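PDB 6JBZ: MoaD/ThiS family protein, which probably serves as the small, ubiquitin-like sulfur-carrier subunit of molybdopterin synthase in the making of the molybdenum cofactor of Mycobacterium tuberculosis. Local coordinates for residues A9-T14 / L34-T39; Y63-I68 / A76-D81. One frame throughout, in Å; residues are numbered along the deposited sequence.

Interaction 1 (A9-T14 / L34-T39); sequences AGIQVT and LRSGAT
I11 and L34 face each other as an antiparallel hydrogen-bonded pair, and together they supply most of the surface buried between A9-T14 and L34-T39. They belong to the antiparallel pair of strands 11-17 and 29-34, linked through helix 19-25, in the ubiquitin-like (beta-grasp) fold, with helix 40-50 packed across them. I11 opens strand 11-17 and L34 ends strand 29-34, so theirs is the last bridge before the chain leaves the sheet for the turn from R35 to A38. I11 N donates to L34 O at 2.6 Å, and L34 N returns the bond to I11 O. Both side chains emerge on the same face of the sheet, the one on which they also touch L77, while L34 in addition reaches L43 of helix 40-50.

The branches of I11 divide the work. With chi1 at 56°, CG1 lies between the backbone N and the carbonyl carbon, where CG1 is 3.6 Å from both L34 O and R35 O; CG2, beside the backbone N, instead meets the hydroxyl of S36. That serine, third in order of buried surface, belongs to the type II turn, whose third position is G37 with a positive phi. Past the turn, T39 caps the start of helix 40-50 through E42 N. R35, whose CB points away from A9-T14, uses NH2 for a salt bridge with E42 OE2.

L34 also packs its CD1 on V13, the next residue on that face. Their side chains cross at about a right angle, one methyl against another, with L34 CD1 3.6 Å from V13 CG2.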
ATOM      1  N   ALA B   9      29.507  32.144  41.071  1.00 48.43           N
ATOM      2  CA  ALA B   9      29.445  30.694  41.134  1.00 55.61           C
ATOM      3  C   ALA B   9      29.342  30.086  39.725  1.00 57.72           C
ATOM      4  O   ALA B   9      30.275  30.129  38.949  1.00 58.50           O
ATOM      5  CB  ALA B   9      28.283  30.254  42.026  1.00 37.29           C
ATOM      6  N   GLY B  10      28.189  29.542  39.401  1.00 46.00           N
ATOM      7  CA  GLY B  10      27.917  29.057  38.088  1.00 42.02           C
ATOM      8  C   GLY B  10      27.976  27.583  37.879  1.00 47.13           C
ATOM      9  O   GLY B  10      28.671  26.875  38.553  1.00 47.47           O
ATOM     10  N   ILE B  11      27.240  27.146  36.880  1.00 35.91           N
ATOM     11  CA  ILE B  11      27.239  25.779  36.487  1.00 33.93           C
ATOM     12  C   ILE B  11      27.463  25.703  35.009  1.00 39.18           C
ATOM     13  O   ILE B  11      27.217  26.621  34.286  1.00 37.62           O
ATOM     14  CB  ILE B  11      25.935  25.096  36.836  1.00 34.92           C
ATOM     15  CG1 ILE B  11      24.772  25.825  36.228  1.00 34.17           C
ATOM     16  CG2 ILE B  11      25.768  25.051  38.320  1.00 36.20           C
ATOM     17  CD1 ILE B  11      23.589  24.939  35.996  1.00 35.65           C
ATOM     18  N   GLN B  12      27.955  24.571  34.584  1.00 34.80           N
ATOM     19  CA  GLN B  12      28.261  24.333  33.215  1.00 32.51           C
ATOM     20  C   GLN B  12      27.334  23.260  32.738  1.00 34.27           C
ATOM     21  O   GLN B  12      27.093  22.321  33.429  1.00 36.31           O
ATOM     22  CB  GLN B  12      29.683  23.872  33.124  1.00 33.12           C
ATOM     23  CG  GLN B  12      30.373  24.236  31.845  1.00 46.56           C
ATOM     24  CD  GLN B  12      31.810  23.828  31.872  1.00 48.16           C
ATOM     25  OE1 GLN B  12      32.424  23.852  32.910  1.00 53.95           O
ATOM     26  NE2 GLN B  12      32.345  23.455  30.742  1.00 43.41           N
ATOM     27  N   VAL B  13      26.767  23.438  31.568  1.00 29.30           N
ATOM     28  CA  VAL B  13      25.933  22.427  30.971  1.00 32.54           C
ATOM     29  C   VAL B  13      26.363  22.182  29.548  1.00 32.97           C
ATOM     30  O   VAL B  13      26.985  22.996  28.951  1.00 33.81           O
ATOM     31  CB  VAL B  13      24.443  22.795  30.981  1.00 35.65           C
ATOM     32  CG1 VAL B  13      23.913  22.928  32.378  1.00 29.09           C
ATOM     33  CG2 VAL B  13      24.177  24.020  30.161  1.00 30.36           C
ATOM     34  N   THR B  14      26.039  21.020  29.033  1.00 31.08           N
ATOM     35  CA  THR B  14      26.298  20.719  27.661  1.00 27.76           C
ATOM     36  C   THR B  14      25.035  20.810  26.854  1.00 32.54           C
ATOM     37  O   THR B  14      24.099  20.147  27.142  1.00 31.22           O
ATOM     38  CB  THR B  14      26.833  19.313  27.497  1.00 32.38           C
ATOM     39  OG1 THR B  14      28.025  19.173  28.250  1.00 38.19           O
ATOM     40  CG2 THR B  14      27.159  19.062  26.088  1.00 28.28           C
ATOM     41  N   LEU B  34      26.199  28.940  33.226  1.00 28.66           N
ATOM     42  CA  LEU B  34      25.101  29.749  33.726  1.00 28.46           C
ATOM     43  C   LEU B  34      25.160  29.889  35.251  1.00 31.62           C
ATOM     44  O   LEU B  34      25.919  29.192  35.925  1.00 32.74           O
ATOM     45  CB  LEU B  34      23.766  29.142  33.315  1.00 28.64           C
ATOM     46  CG  LEU B  34      23.562  28.672  31.880  1.00 27.13           C
ATOM     47  CD1 LEU B  34      23.567  27.171  31.851  1.00 30.03           C
ATOM     48  CD2 LEU B  34      22.257  29.201  31.322  1.00 25.52           C
ATOM     49  N   ARG B  35      24.361  30.802  35.786  1.00 33.15           N
ATOM     50  CA  ARG B  35      24.165  30.925  37.220  1.00 28.60           C
ATOM     51  C   ARG B  35      23.640  29.614  37.758  1.00 35.35           C
ATOM     52  O   ARG B  35      23.020  28.857  37.013  1.00 41.96           O
ATOM     53  CB  ARG B  35      23.186  32.051  37.529  1.00 30.43           C
ATOM     54  CG  ARG B  35      21.736  31.672  37.286  1.00 32.83           C
ATOM     55  CD  ARG B  35      20.810  32.858  37.457  1.00 31.01           C
ATOM     56  NE  ARG B  35      19.410  32.484  37.274  1.00 37.44           N
ATOM     57  CZ  ARG B  35      18.641  31.931  38.214  1.00 38.63           C
ATOM     58  NH1 ARG B  35      19.127  31.674  39.422  1.00 36.44           N
ATOM     59  NH2 ARG B  35      17.380  31.635  37.948  1.00 32.17           N
ATOM     60  N   SER B  36      23.901  29.315  39.029  1.00 38.31           N
ATOM     61  CA  SER B  36      23.240  28.172  39.665  1.00 36.52           C
ATOM     62  C   SER B  36      21.736  28.376  39.640  1.00 33.93           C
ATOM     63  O   SER B  36      21.246  29.467  39.944  1.00 36.33           O
ATOM     64  CB  SER B  36      23.709  27.975  41.109  1.00 34.96           C
ATOM     65  OG  SER B  36      24.981  27.351  41.154  1.00 47.54           O
ATOM     66  N   GLY B  37      21.001  27.337  39.261  1.00 34.42           N
ATOM     67  CA  GLY B  37      19.550  27.423  39.263  1.00 34.51           C
ATOM     68  C   GLY B  37      18.987  28.043  37.995  1.00 40.32           C
ATOM     69  O   GLY B  37      17.771  28.240  37.878  1.00 39.34           O
ATOM     70  N   ALA B  38      19.870  28.347  37.043  1.00 34.16           N
ATOM     71  CA  ALA B  38      19.446  28.851  35.749  1.00 40.38           C
ATOM     72  C   ALA B  38      18.387  27.919  35.142  1.00 39.58           C
ATOM     73  O   ALA B  38      18.469  26.701  35.278  1.00 39.66           O
ATOM     74  CB  ALA B  38      20.644  28.996  34.822  1.00 32.05           C
ATOM     75  N   THR B  39      17.378  28.491  34.501  1.00 34.54           N
ATOM     76  CA  THR B  39      16.341  27.664  33.915  1.00 38.59           C
ATOM     77  C   THR B  39      16.666  27.281  32.469  1.00 44.24           C
ATOM     78  O   THR B  39      17.535  27.884  31.816  1.00 41.32           O
ATOM     79  CB  THR B  39      14.970  28.367  33.949  1.00 40.53           C
ATOM     80  OG1 THR B  39      15.030  29.590  33.206  1.00 35.76           O
ATOM     81  CG2 THR B  39      14.565  28.658  35.374  1.00 34.60           C
TER

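Interaction 2 (Y63-I68 / A76-D81); sequences YLRDGI and ALSAGD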
ATOM      1  N   TYR B  63      13.008  20.069  23.343  1.00 35.81           N
ATOM      2  CA  TYR B  63      14.259  19.913  24.070  1.00 30.81           C
ATOM      3  C   TYR B  63      14.222  18.690  24.946  1.00 34.67           C
ATOM      4  O   TYR B  63      13.186  18.351  25.502  1.00 43.09           O
ATOM      5  CB  TYR B  63      14.536  21.150  24.914  1.00 30.78           C
ATOM      6  CG  TYR B  63      14.530  22.423  24.111  1.00 32.11           C
ATOM      7  CD1 TYR B  63      15.683  22.882  23.486  1.00 29.35           C
ATOM      8  CD2 TYR B  63      13.369  23.153  23.951  1.00 32.26           C
ATOM      9  CE1 TYR B  63      15.678  24.038  22.739  1.00 27.43           C
ATOM     10  CE2 TYR B  63      13.353  24.311  23.203  1.00 36.75           C
ATOM     11  CZ  TYR B  63      14.511  24.747  22.598  1.00 34.33           C
ATOM     12  OH  TYR B  63      14.489  25.903  21.862  1.00 36.29           O
ATOM     13  N   LEU B  64      15.349  18.009  25.060  1.00 34.41           N
ATOM     14  CA  LEU B  64      15.467  16.952  26.046  1.00 36.87           C
ATOM     15  C   LEU B  64      16.420  17.383  27.157  1.00 43.27           C
ATOM     16  O   LEU B  64      17.286  18.235  26.957  1.00 41.17           O
ATOM     17  CB  LEU B  64      15.967  15.658  25.421  1.00 36.62           C
ATOM     18  CG  LEU B  64      15.211  15.045  24.247  1.00 38.00           C
ATOM     19  CD1 LEU B  64      15.922  13.767  23.839  1.00 25.16           C
ATOM     20  CD2 LEU B  64      13.760  14.796  24.609  1.00 37.68           C
ATOM     21  N   ARG B  65      16.269  16.780  28.327  1.00 43.83           N
ATOM     22  CA  ARG B  65      17.215  17.005  29.400  1.00 41.53           C
ATOM     23  C   ARG B  65      17.606  15.680  30.001  1.00 44.09           C
ATOM     24  O   ARG B  65      16.781  15.023  30.626  1.00 50.69           O
ATOM     25  CB  ARG B  65      16.614  17.916  30.451  1.00 44.88           C
ATOM     26  CG  ARG B  65      17.418  17.981  31.713  1.00 47.43           C
ATOM     27  CD  ARG B  65      16.673  18.826  32.697  1.00 49.46           C
ATOM     28  NE  ARG B  65      17.429  19.024  33.919  1.00 54.22           N
ATOM     29  CZ  ARG B  65      16.918  18.842  35.127  1.00 53.94           C
ATOM     30  NH1 ARG B  65      15.651  18.453  35.244  1.00 46.49           N
ATOM     31  NH2 ARG B  65      17.670  19.052  36.207  1.00 50.15           N
ATOM     32  N   ASP B  66      18.855  15.279  29.794  1.00 42.51           N
ATOM     33  CA  ASP B  66      19.290  13.942  30.163  1.00 44.05           C
ATOM     34  C   ASP B  66      18.304  12.881  29.653  1.00 48.01           C
ATOM     35  O   ASP B  66      18.011  11.879  30.323  1.00 51.52           O
ATOM     36  CB  ASP B  66      19.465  13.845  31.678  1.00 50.88           C
ATOM     37  CG  ASP B  66      20.657  14.624  32.164  1.00 48.88           C
ATOM     38  OD1 ASP B  66      21.294  15.295  31.322  1.00 50.50           O
ATOM     39  OD2 ASP B  66      20.953  14.575  33.377  1.00 49.77           O
ATOM     40  N   GLY B  67      17.778  13.127  28.461  1.00 44.44           N
ATOM     41  CA  GLY B  67      16.979  12.135  27.779  1.00 40.02           C
ATOM     42  C   GLY B  67      15.502  12.433  27.788  1.00 47.69           C
ATOM     43  O   GLY B  67      14.782  11.966  26.910  1.00 48.37           O
ATOM     44  N   ILE B  68      15.039  13.213  28.763  1.00 45.39           N
ATOM     45  CA  ILE B  68      13.607  13.374  28.962  1.00 39.98           C
ATOM     46  C   ILE B  68      13.084  14.660  28.363  1.00 41.76           C
ATOM     47  O   ILE B  68      13.707  15.705  28.505  1.00 43.86           O
ATOM     48  CB  ILE B  68      13.258  13.340  30.453  1.00 44.23           C
ATOM     49  CG1 ILE B  68      13.808  12.070  31.090  1.00 40.69           C
ATOM     50  CG2 ILE B  68      11.743  13.446  30.661  1.00 39.87           C
ATOM     51  CD1 ILE B  68      13.684  12.082  32.580  1.00 41.76           C
ATOM     52  N   ALA B  76      14.671  24.149  36.586  1.00 42.73           N
ATOM     53  CA  ALA B  76      16.052  24.553  36.823  1.00 42.70           C
ATOM     54  C   ALA B  76      17.033  23.498  36.360  1.00 39.59           C
ATOM     55  O   ALA B  76      16.736  22.316  36.399  1.00 46.78           O
ATOM     56  CB  ALA B  76      16.273  24.843  38.297  1.00 31.88           C
ATOM     57  N   LEU B  77      18.216  23.936  35.944  1.00 40.18           N
ATOM     58  CA  LEU B  77      19.261  23.028  35.499  1.00 39.42           C
ATOM     59  C   LEU B  77      20.219  22.685  36.634  1.00 41.49           C
ATOM     60  O   LEU B  77      20.326  23.423  37.617  1.00 44.32           O
ATOM     61  CB  LEU B  77      20.043  23.643  34.337  1.00 37.88           C
ATOM     62  CG  LEU B  77      19.269  24.043  33.084  1.00 37.15           C
ATOM     63  CD1 LEU B  77      20.161  24.861  32.192  1.00 34.72           C
ATOM     64  CD2 LEU B  77      18.799  22.812  32.363  1.00 40.75           C
ATOM     65  N   SER B  78      20.929  21.573  36.483  1.00 40.13           N
ATOM     66  CA  SER B  78      21.989  21.201  37.412  1.00 38.81           C
ATOM     67  C   SER B  78      23.290  21.072  36.654  1.00 40.33           C
ATOM     68  O   SER B  78      23.284  20.803  35.456  1.00 44.19           O
ATOM     69  CB  SER B  78      21.678  19.884  38.114  1.00 36.12           C
ATOM     70  OG  SER B  78      20.287  19.745  38.313  1.00 46.24           O
ATOM     71  N   ALA B  79      24.401  21.249  37.352  1.00 37.72           N
ATOM     72  CA  ALA B  79      25.702  21.038  36.759  1.00 35.91           C
ATOM     73  C   ALA B  79      25.776  19.650  36.127  1.00 41.87           C
ATOM     74  O   ALA B  79      25.284  18.672  36.695  1.00 41.03           O
ATOM     75  CB  ALA B  79      26.786  21.212  37.796  1.00 29.80           C
ATOM     76  N   GLY B  80      26.367  19.583  34.934  1.00 38.41           N
ATOM     77  CA  GLY B  80      26.563  18.333  34.237  1.00 33.06           C
ATOM     78  C   GLY B  80      25.396  17.945  33.351  1.00 39.03           C
ATOM     79  O   GLY B  80      25.508  17.012  32.555  1.00 44.09           O
ATOM     80  N   ASP B  81      24.271  18.642  33.489  1.00 35.90           N
ATOM     81  CA  ASP B  81      23.109  18.384  32.630  1.00 39.65           C
ATOM     82  C   ASP B  81      23.460  18.416  31.143  1.00 40.64           C
ATOM     83  O   ASP B  81      24.382  19.126  30.718  1.00 36.38           O
ATOM     84  CB  ASP B  81      22.006  19.401  32.893  1.00 36.89           C
ATOM     85  CG  ASP B  81      21.107  19.007  34.034  1.00 41.44           C
ATOM     86  OD1 ASP B  81      21.401  17.999  34.705  1.00 46.22           O
ATOM     87  OD2 ASP B  81      20.102  19.708  34.259  1.00 42.12           O
TER
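R65 reaches across to D81 with a side chain extended as far as NE. From CB, CG is set anti to the backbone N (chi1 169°). R65 CG and CD lie 4.1 and 3.9 Å from D81 OD2. NE makes the straighter of two bonds, donating to D81 OD2 at 2.8 Å with the acceptor almost in the guanidinium plane. R65 CZ is 3.4 Å from D81 OD2, and NH1 comes no nearer than the margin of contact with A76 O. NH2 adds a more bent bond, 3.2 Å from D81 OD2, which makes the salt bridge a side-on grip on one atom. NH2 arrives on the syn lone pair, whereas NE comes from above the carboxylate plane; the two flat groups are turned 66° apart. A76 O lies over one guanidinium face, toward the rim, at an angle too poor for a hydrogen bond; S78 OG is at the edge, 3.4 Å from R65 NH2.

In this beta-grasp fold, R65 ends strand 62-65 and enters the type I' turn of a tight hairpin to strand 68-69, while D81 closes a type II turn just before strand 82-86. S78 N also donates to D81 OD2, at 3.0 Å. Three N-H groups thus converge on OD2 of the buried D81, which would probably favour the charged carboxylate. The other oxygen, D81 OD1, lies 3.7 Å from D66 OD2, two carboxylates in likely mutual repulsion. D66 directs OD1 to T82 N, the first residue of strand 82-86.

How the interactions relate
Both contacts reach the same mixed sheet and differ with their depth in the fold. Interaction 1 lies at the surface, where backbone pairing and aliphatic packing hold the edge strand; interaction 2 is partly buried and rests on charge, joining a hairpin to the loop that leads into strand 82-86. Strand 11-17 sits between strands 29-34 and 82-86, which brings the two together: their centres are 11 Å apart, and probable backbone hydrogen bonds run from L77 N to A38 O and from T14 N to D81 O. Packing adds to these links, with V13 CB against D81 O and G37 O against A76 CB.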